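Local coordinates for protein fructokinase (Xylella fastidiosa Temecula1, PDB 3LJS) that probably phosphorylates fructose with ATP as the phosphate donor and belongs to the PfkB family of carbohydrate kinases, at residues P110-A113 against D114-F117; S139-D142 against A143-E147; R154-A158 against A159-V163; P317-S320 against E321-L325. All blocks are in the same frame, centred on the assembly; numbering follows the deposited sequence.

Contact 1 (P110-A113 against D114-F117)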
loop_
_atom_site.group_PDB
_atom_site.type_symbol
_atom_site.label_atom_id
_atom_site.label_comp_id
_atom_site.label_asym_id
_atom_site.label_seq_id
_atom_site.Cartn_x
_atom_site.Cartn_y
_atom_site.Cartn_z
ATOM N N PRO B 110 -1.958 -3.343 -8.812
ATOM C CA PRO B 110 -2.338 -3.245 -10.227
ATOM C C PRO B 110 -1.339 -2.214 -10.773
ATOM O O PRO B 110 -0.802 -2.387 -11.867
ATOM C CB PRO B 110 -3.773 -2.731 -10.165
ATOM C CG PRO B 110 -4.294 -3.390 -8.906
ATOM C CD PRO B 110 -3.134 -3.224 -7.926
ATOM N N PRO B 111 -1.086 -1.124 -10.004
ATOM C CA PRO B 111 -0.134 -0.068 -10.373
ATOM C C PRO B 111 1.035 -0.162 -9.380
ATOM O O PRO B 111 0.818 -0.317 -8.176
ATOM C CB PRO B 111 -0.941 1.202 -10.180
ATOM C CG PRO B 111 -1.689 0.901 -8.938
ATOM C CD PRO B 111 -2.097 -0.570 -9.080
ATOM N N ALA B 112 2.263 -0.098 -9.883
ATOM C CA ALA B 112 3.445 -0.175 -9.032
ATOM C C ALA B 112 4.700 0.166 -9.833
ATOM O O ALA B 112 4.721 0.053 -11.059
ATOM C CB ALA B 112 3.571 -1.572 -8.422
ATOM N N ALA B 113 5.748 0.570 -9.130
ATOM C CA ALA B 113 6.993 0.950 -9.775
ATOM C C ALA B 113 7.602 -0.114 -10.686
ATOM O O ALA B 113 8.012 0.193 -11.810
ATOM C CB ALA B 113 8.009 1.363 -8.718
ATOM N N ASP B 114 7.659 -1.359 -10.217
ATOM C CA ASP B 114 8.278 -2.426 -11.007
ATOM C C ASP B 114 7.608 -2.670 -12.360
ATOM O O ASP B 114 8.242 -3.170 -13.293
ATOM C CB ASP B 114 8.336 -3.738 -10.205
ATOM C CG ASP B 114 6.998 -4.446 -10.133
ATOM O OD1 ASP B 114 6.188 -4.139 -9.227
ATOM O OD2 ASP B 114 6.752 -5.319 -10.991
ATOM N N LEU B 115 6.332 -2.308 -12.465
ATOM C CA LEU B 115 5.576 -2.483 -13.708
ATOM C C LEU B 115 5.942 -1.464 -14.790
ATOM O O LEU B 115 5.560 -1.622 -15.948
ATOM C CB LEU B 115 4.074 -2.354 -13.434
ATOM C CG LEU B 115 3.169 -3.555 -13.139
ATOM C CD1 LEU B 115 3.919 -4.857 -13.256
ATOM C CD2 LEU B 115 2.568 -3.381 -11.765
ATOM N N LEU B 116 6.680 -0.425 -14.414
ATOM C CA LEU B 116 7.036 0.634 -15.356
ATOM C C LEU B 116 8.389 0.498 -16.045
ATOM O O LEU B 116 8.806 1.392 -16.783
ATOM C CB LEU B 116 6.940 1.991 -14.650
ATOM C CG LEU B 116 5.606 2.758 -14.691
ATOM C CD1 LEU B 116 4.434 1.844 -14.958
ATOM C CD2 LEU B 116 5.434 3.502 -13.378
ATOM N N PHE B 117 9.080 -0.611 -15.808
ATOM C CA PHE B 117 10.369 -0.834 -16.454
ATOM C C PHE B 117 10.075 -1.013 -17.947
ATOM O O PHE B 117 9.161 -1.743 -18.317
ATOM C CB PHE B 117 11.026 -2.106 -15.904
ATOM C CG PHE B 117 12.458 -2.289 -16.333
ATOM C CD1 PHE B 117 13.502 -1.991 -15.460
ATOM C CD2 PHE B 117 12.766 -2.763 -17.607
ATOM C CE1 PHE B 117 14.836 -2.165 -15.847
ATOM C CE2 PHE B 117 14.095 -2.940 -18.005
ATOM C CZ PHE B 117 15.132 -2.641 -17.122
#

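Contact 2 (S139-D142 against A143-E147)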
loop_
_atom_site.group_PDB
_atom_site.type_symbol
_atom_site.label_atom_id
_atom_site.label_comp_id
_atom_site.label_asym_id
_atom_site.label_seq_id
_atom_site.Cartn_x
_atom_site.Cartn_y
_atom_site.Cartn_z
ATOM N N SER B 139 6.175 -10.449 -13.900
ATOM C CA SER B 139 6.520 -9.315 -14.752
ATOM C C SER B 139 5.833 -9.472 -16.113
ATOM O O SER B 139 6.308 -8.961 -17.129
ATOM C CB SER B 139 8.041 -9.205 -14.929
ATOM O OG SER B 139 8.576 -10.354 -15.560
HETATM N N MSE B 140 4.707 -10.182 -16.119
HETATM C CA MSE B 140 3.924 -10.397 -17.337
HETATM C C MSE B 140 2.444 -10.108 -17.071
HETATM O O MSE B 140 1.585 -10.430 -17.894
HETATM C CB MSE B 140 4.051 -11.850 -17.812
HETATM C CG MSE B 140 5.451 -12.271 -18.224
HETATM SE SE MSE B 140 5.535 -14.166 -18.694
HETATM C CE MSE B 140 7.453 -14.259 -18.994
ATOM N N THR B 141 2.153 -9.495 -15.927
ATOM C CA THR B 141 0.773 -9.212 -15.534
ATOM C C THR B 141 0.000 -8.197 -16.385
ATOM O O THR B 141 -1.220 -8.096 -16.271
ATOM C CB THR B 141 0.713 -8.816 -14.043
ATOM O OG1 THR B 141 1.675 -7.792 -13.776
ATOM C CG2 THR B 141 1.026 -10.024 -13.175
ATOM N N ASP B 142 0.705 -7.433 -17.216
ATOM C CA ASP B 142 0.050 -6.497 -18.127
ATOM C C ASP B 142 0.831 -6.556 -19.440
ATOM O O ASP B 142 1.984 -6.998 -19.456
ATOM C CB ASP B 142 -0.034 -5.072 -17.531
ATOM C CG ASP B 142 1.224 -4.245 -17.731
ATOM O OD1 ASP B 142 1.450 -3.339 -16.900
ATOM O OD2 ASP B 142 1.969 -4.460 -18.708
ATOM N N ALA B 143 0.199 -6.140 -20.534
ATOM C CA ALA B 143 0.811 -6.193 -21.860
ATOM C C ALA B 143 2.184 -5.549 -22.005
ATOM O O ALA B 143 3.081 -6.135 -22.615
ATOM C CB ALA B 143 -0.147 -5.596 -22.898
ATOM N N ASP B 144 2.348 -4.348 -21.462
ATOM C CA ASP B 144 3.616 -3.634 -21.570
ATOM C C ASP B 144 4.788 -4.313 -20.861
ATOM O O ASP B 144 5.847 -4.516 -21.456
ATOM C CB ASP B 144 3.465 -2.206 -21.037
ATOM C CG ASP B 144 2.601 -1.330 -21.935
ATOM O OD1 ASP B 144 2.364 -0.163 -21.565
ATOM O OD2 ASP B 144 2.166 -1.799 -23.009
ATOM N N ILE B 145 4.608 -4.660 -19.593
ATOM C CA ILE B 145 5.686 -5.296 -18.852
ATOM C C ILE B 145 5.994 -6.688 -19.420
ATOM O O ILE B 145 7.149 -7.116 -19.445
ATOM C CB ILE B 145 5.351 -5.366 -17.338
ATOM C CG1 ILE B 145 6.613 -5.707 -16.543
ATOM C CG2 ILE B 145 4.247 -6.380 -17.083
ATOM C CD1 ILE B 145 7.708 -4.646 -16.647
ATOM N N ALA B 146 4.970 -7.386 -19.900
ATOM C CA ALA B 146 5.168 -8.711 -20.482
ATOM C C ALA B 146 6.085 -8.635 -21.701
ATOM O O ALA B 146 7.000 -9.446 -21.853
ATOM C CB ALA B 146 3.827 -9.318 -20.878
ATOM N N GLU B 147 5.835 -7.663 -22.576
ATOM C CA GLU B 147 6.648 -7.497 -23.773
ATOM C C GLU B 147 8.089 -7.179 -23.393
ATOM O O GLU B 147 9.025 -7.627 -24.052
ATOM C CB GLU B 147 6.083 -6.383 -24.664
ATOM C CG GLU B 147 7.015 -5.987 -25.812
ATOM C CD GLU B 147 7.310 -7.130 -26.779
ATOM O OE1 GLU B 147 8.280 -7.006 -27.559
ATOM O OE2 GLU B 147 6.574 -8.143 -26.774
#

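Contact 3 (R154-A158 against A159-V163)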
loop_
_atom_site.group_PDB
_atom_site.type_symbol
_atom_site.label_atom_id
_atom_site.label_comp_id
_atom_site.label_asym_id
_atom_site.label_seq_id
_atom_site.Cartn_x
_atom_site.Cartn_y
_atom_site.Cartn_z
ATOM N N ARG B 154 14.698 -12.574 -25.138
ATOM C CA ARG B 154 15.218 -12.697 -26.498
ATOM C C ARG B 154 16.608 -12.073 -26.610
ATOM O O ARG B 154 17.485 -12.589 -27.308
ATOM C CB ARG B 154 14.268 -12.034 -27.508
ATOM C CG ARG B 154 12.952 -12.784 -27.708
ATOM C CD ARG B 154 12.083 -12.141 -28.796
ATOM N NE ARG B 154 11.693 -10.775 -28.458
ATOM C CZ ARG B 154 10.445 -10.391 -28.203
ATOM N NH1 ARG B 154 9.453 -11.273 -28.249
ATOM N NH2 ARG B 154 10.190 -9.123 -27.896
ATOM N N ARG B 155 16.801 -10.957 -25.920
ATOM C CA ARG B 155 18.081 -10.262 -25.936
ATOM C C ARG B 155 19.130 -11.129 -25.221
ATOM O O ARG B 155 20.266 -11.263 -25.674
ATOM C CB ARG B 155 17.925 -8.900 -25.241
ATOM C CG ARG B 155 19.052 -7.920 -25.497
ATOM C CD ARG B 155 18.636 -6.495 -25.121
ATOM N NE ARG B 155 17.538 -6.000 -25.953
ATOM C CZ ARG B 155 17.070 -4.752 -25.921
ATOM N NH1 ARG B 155 17.602 -3.859 -25.092
ATOM N NH2 ARG B 155 16.075 -4.393 -26.725
ATOM N N ALA B 156 18.732 -11.728 -24.105
ATOM C CA ALA B 156 19.632 -12.581 -23.341
ATOM C C ALA B 156 20.126 -13.740 -24.204
ATOM O O ALA B 156 21.322 -14.011 -24.268
ATOM C CB ALA B 156 18.914 -13.119 -22.100
ATOM N N GLN B 157 19.199 -14.419 -24.868
ATOM C CA GLN B 157 19.542 -15.556 -25.712
ATOM C C GLN B 157 20.533 -15.144 -26.796
ATOM O O GLN B 157 21.556 -15.801 -26.996
ATOM C CB GLN B 157 18.270 -16.135 -26.345
ATOM C CG GLN B 157 18.476 -17.398 -27.183
ATOM C CD GLN B 157 19.065 -17.108 -28.552
ATOM O OE1 GLN B 157 18.658 -16.160 -29.224
ATOM N NE2 GLN B 157 20.017 -17.934 -28.978
ATOM N N ALA B 158 20.238 -14.043 -27.477
ATOM C CA ALA B 158 21.106 -13.559 -28.540
ATOM C C ALA B 158 22.481 -13.129 -28.027
ATOM O O ALA B 158 23.457 -13.173 -28.770
ATOM C CB ALA B 158 20.437 -12.401 -29.270
ATOM N N ALA B 159 22.553 -12.723 -26.760
ATOM C CA ALA B 159 23.811 -12.282 -26.158
ATOM C C ALA B 159 24.619 -13.417 -25.529
ATOM O O ALA B 159 25.639 -13.176 -24.885
ATOM C CB ALA B 159 23.541 -11.200 -25.112
ATOM N N GLY B 160 24.152 -14.649 -25.699
ATOM C CA GLY B 160 24.874 -15.791 -25.164
ATOM C C GLY B 160 24.577 -16.154 -23.725
ATOM O O GLY B 160 25.408 -16.754 -23.043
ATOM N N ALA B 161 23.394 -15.793 -23.249
ATOM C CA ALA B 161 23.032 -16.122 -21.882
ATOM C C ALA B 161 21.917 -17.154 -21.874
ATOM O O ALA B 161 21.057 -17.169 -22.762
ATOM C CB ALA B 161 22.594 -14.873 -21.127
ATOM N N ILE B 162 21.960 -18.024 -20.870
ATOM C CA ILE B 162 20.961 -19.060 -20.678
ATOM C C ILE B 162 19.734 -18.364 -20.110
ATOM O O ILE B 162 19.852 -17.551 -19.194
ATOM C CB ILE B 162 21.446 -20.099 -19.644
ATOM C CG1 ILE B 162 22.613 -20.904 -20.223
ATOM C CG2 ILE B 162 20.294 -21.002 -19.227
ATOM C CD1 ILE B 162 23.353 -21.718 -19.184
ATOM N N VAL B 163 18.561 -18.670 -20.646
ATOM C CA VAL B 163 17.340 -18.049 -20.148
ATOM C C VAL B 163 16.607 -19.001 -19.211
ATOM O O VAL B 163 16.224 -20.104 -19.604
ATOM C CB VAL B 163 16.404 -17.651 -21.303
ATOM C CG1 VAL B 163 15.117 -17.053 -20.749
ATOM C CG2 VAL B 163 17.111 -16.647 -22.209
#

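Contact 4 (P317-S320 against E321-L325)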
loop_
_atom_site.group_PDB
_atom_site.type_symbol
_atom_site.label_atom_id
_atom_site.label_comp_id
_atom_site.label_asym_id
_atom_site.label_seq_id
_atom_site.Cartn_x
_atom_site.Cartn_y
_atom_site.Cartn_z
ATOM N N PRO B 317 21.522 -19.129 2.935
ATOM C CA PRO B 317 22.753 -19.783 3.387
ATOM C C PRO B 317 24.000 -19.443 2.569
ATOM O O PRO B 317 23.913 -19.126 1.381
ATOM C CB PRO B 317 22.395 -21.257 3.284
ATOM C CG PRO B 317 21.588 -21.282 2.006
ATOM C CD PRO B 317 20.677 -20.064 2.168
HETATM N N MSE B 318 25.156 -19.505 3.221
HETATM C CA MSE B 318 26.424 -19.252 2.557
HETATM C C MSE B 318 26.894 -20.577 1.955
HETATM O O MSE B 318 26.392 -21.644 2.316
HETATM C CB MSE B 318 27.466 -18.742 3.554
HETATM C CG MSE B 318 27.111 -17.416 4.204
HETATM SE SE MSE B 318 28.520 -16.829 5.411
HETATM C CE MSE B 318 28.222 -18.108 6.833
ATOM N N LEU B 319 27.854 -20.506 1.040
ATOM C CA LEU B 319 28.359 -21.709 0.388
ATOM C C LEU B 319 28.827 -22.764 1.392
ATOM O O LEU B 319 28.465 -23.936 1.288
ATOM C CB LEU B 319 29.501 -21.351 -0.568
ATOM C CG LEU B 319 30.145 -22.527 -1.307
ATOM C CD1 LEU B 319 29.085 -23.277 -2.107
ATOM C CD2 LEU B 319 31.244 -22.012 -2.226
ATOM N N SER B 320 29.613 -22.341 2.378
ATOM C CA SER B 320 30.129 -23.264 3.387
ATOM C C SER B 320 29.018 -24.045 4.094
ATOM O O SER B 320 29.156 -25.244 4.337
ATOM C CB SER B 320 30.956 -22.496 4.422
ATOM O OG SER B 320 30.183 -21.464 5.016
ATOM N N GLU B 321 27.927 -23.361 4.424
ATOM C CA GLU B 321 26.802 -23.990 5.105
ATOM C C GLU B 321 26.070 -24.993 4.218
ATOM O O GLU B 321 25.629 -26.042 4.690
ATOM C CB GLU B 321 25.829 -22.915 5.587
ATOM C CG GLU B 321 26.480 -21.923 6.527
ATOM C CD GLU B 321 25.534 -20.833 6.972
ATOM O OE1 GLU B 321 24.927 -20.182 6.096
ATOM O OE2 GLU B 321 25.405 -20.619 8.194
ATOM N N VAL B 322 25.933 -24.667 2.937
ATOM C CA VAL B 322 25.273 -25.573 2.005
ATOM C C VAL B 322 26.137 -26.820 1.803
ATOM O O VAL B 322 25.642 -27.947 1.860
ATOM C CB VAL B 322 25.046 -24.902 0.635
ATOM C CG1 VAL B 322 24.458 -25.917 -0.348
ATOM C CG2 VAL B 322 24.122 -23.706 0.793
ATOM N N LEU B 323 27.431 -26.622 1.565
ATOM C CA LEU B 323 28.329 -27.750 1.363
ATOM C C LEU B 323 28.414 -28.632 2.612
ATOM O O LEU B 323 28.522 -29.850 2.499
ATOM C CB LEU B 323 29.724 -27.258 0.950
ATOM C CG LEU B 323 29.784 -26.558 -0.417
ATOM C CD1 LEU B 323 31.205 -26.078 -0.705
ATOM C CD2 LEU B 323 29.321 -27.529 -1.509
ATOM N N SER B 324 28.349 -28.026 3.800
ATOM C CA SER B 324 28.411 -28.801 5.037
ATOM C C SER B 324 27.190 -29.692 5.159
ATOM O O SER B 324 27.299 -30.840 5.596
ATOM C CB SER B 324 28.484 -27.887 6.269
ATOM O OG SER B 324 29.708 -27.183 6.303
ATOM N N LEU B 325 26.025 -29.165 4.788
ATOM C CA LEU B 325 24.796 -29.954 4.860
ATOM C C LEU B 325 24.888 -31.160 3.936
ATOM O O LEU B 325 24.538 -32.280 4.316
ATOM C CB LEU B 325 23.576 -29.111 4.468
ATOM C CG LEU B 325 22.279 -29.911 4.295
ATOM C CD1 LEU B 325 21.931 -30.630 5.593
ATOM C CD2 LEU B 325 21.146 -28.979 3.878
#

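Contact 1 (P110-A113 against D114-F117)
A112 and L115 meet twice in this buried bend. L115 N donates to A112 O at 3.2 Å, a bent bond (140° at the hydrogen) with its donor well above the carbonyl plane, and the branch methyl L115 CD2 rests 3.9 Å from A112 CB. The same methyl also lies 3.5 Å from P110 O, bridging from A112 back to the carbonyl of the first proline. One residue further on, L116 N bonds to A113 O at 3.0 Å and is much straighter (162° at the hydrogen), while L116 CB lies 3.5 Å from that oxygen. The two bonds define overlapping beta-turns, A112 to L115 and A113 to L116, with backbone angles near type I. D114 occupies a central position in both. Its CG is tucked between backbone N and carbonyl carbon (chi1 77°), which brings OD1 to 3.8 Å from A112 CB. The carboxylate is held by R109, whose NH2 forms a salt bridge with OD2. The bend follows strand 103-108 at the edge of the four-stranded sheet and leads toward helix 124-129, with P111 packed against P111 of the second subunit. L116 touches M58 of strand 53-60, L115 leans on I145 of helix 143-158, and F117 makes edge-to-face contacts with F10, H121 and F122.

Contact 2 (S139-D142 against A143-E147)
D142 is the N-cap of helix 143-158, and its carboxylate makes the capping bond: I145 N donates to D142 OD2 over 2.8 Å at 164°. The donor comes in on the syn side of the oxygen, 22° out of the carboxylate plane. With CG between the backbone N and the carbonyl carbon (chi1 84°), the short side chain folds over the first turn and sets OD2 above the helix end, where the amide dipoles would be expected to stabilise its negative charge. The backbone of the same residue starts the regular helical pattern, as A146 N meets D142 O at 3.0 Å, nearly along the C=O axis. The cap is also packed: the I145 and D142 side chains cross at about a right angle, and I145 CG2 lies 3.4 Å from D142 OD2. CG1 and CG2 of I145 both lie 3.3 Å from S139 O, and T149 OG1, one turn further along the helix, is hydrogen-bonded to both S139 O and I145 O. On the neighbouring flank M140 CB faces A146 CB at 4.0 Å. The capped loop is further secured by T141 OG1, which bonds to R109 NH1 and N138 O. The T141 side chain is about 7 Å from that of R170, a residue seen to bind ATP. S139 O also receives a CA-H...O contact from A146 CA, at 3.6 Å.

Contact 3 (R154-A158 against A159-V163)
A156 and A161 close a Schellman motif at the C-terminal end of helix 143-158, within the beta-alpha-beta unit that runs on into strand 162-166. Its two defining bonds are A161 N to A156 O, 2.9 Å, and G160 N to Q157 O, 3.1 Å. The second donor stands far above its carbonyl plane (63°), as the chain is already curling away from the helix axis. G160 makes the reversal with a positive phi of 86°. The first amide after the helix, A159 N, gives its main bond to R155 O at 2.9 Å and a weak second one to A156 O; A156 O thus takes A161 N and, weakly, A159 N. Of the remaining polar atoms, A159 O accepts from K4 NZ, V163 N is taken by D192 OD2, and the guanidinium of R155 turns to E151. The alanine methyls complete the motif on its apolar side, A156 CB lying 4.2 Å from A161 CB with F127 of helix 124-129 against A156. The strand then runs back along the helix: V163 CG2 comes to 4.0 Å from A156 CB and, equally near, to Q157 N.

Contact 4 (P317-S320 against E321-L325)
E321 sends its carboxylate back to M318 N by a plain pair of torsions: CG lies anti to the carbonyl carbon (chi1 -59°) and the chain then runs extended to CD. The M318 N to E321 OE1 bond is 3.0 Å and almost straight (174°), made through the anti lone pair. M318 is the N-cap of helix 319-328 and E321 its third helical residue, so this is one half of the capping-box pattern, the glutamate-to-N-cap bond; the return bond is lacking, since selenomethionine has no side-chain oxygen to accept it. The M318 side chain instead bends at chi3 (-72°), laying CE against E321 CD at 3.8 Å. P317 and V322, the residue before the cap and the fourth of the helix, form the hydrophobic staple, with P317 CG 3.7 Å from V322 CG2. L305 of helix 289-305 backs the proline, while F298 and A301 of that helix, with L49 of helix 38-49, cover the valine. Regular helical bonds begin with V322 N to M318 O and continue with L323 N to L319 O. L319 and L323, one turn apart, pack side by side, L319 CG to L323 CD1 3.8 Å. S320 O carries two donors that approach from opposite faces of its carbonyl plane: S324 N at 2.9 Å and the hydroxyl S324 OG at 2.8 Å.

How the contacts relate
The four contacts follow in series along the chain. Contacts 1 and 2 have centres 10 Å apart and touch: I145 CD1 of the capped helix packs on the carbonyl oxygens of the 114-117 bend, and L115 meets T141. Contacts 2 and 3, with centres 19 Å apart, are joined by the salt bridge of E147 and R154. Together they begin and end helix 143-158, which links neighbouring parallel strands 130-136 and 162-166 of the large sheet. The loops of contacts 1 and 2 thus lie near R170, an ATP-binding residue. Contact 4 belongs to the separate C-terminal helix, at least 30 Å from the others between centres, on the opposite side of the chain's centre from contacts 1 and 2.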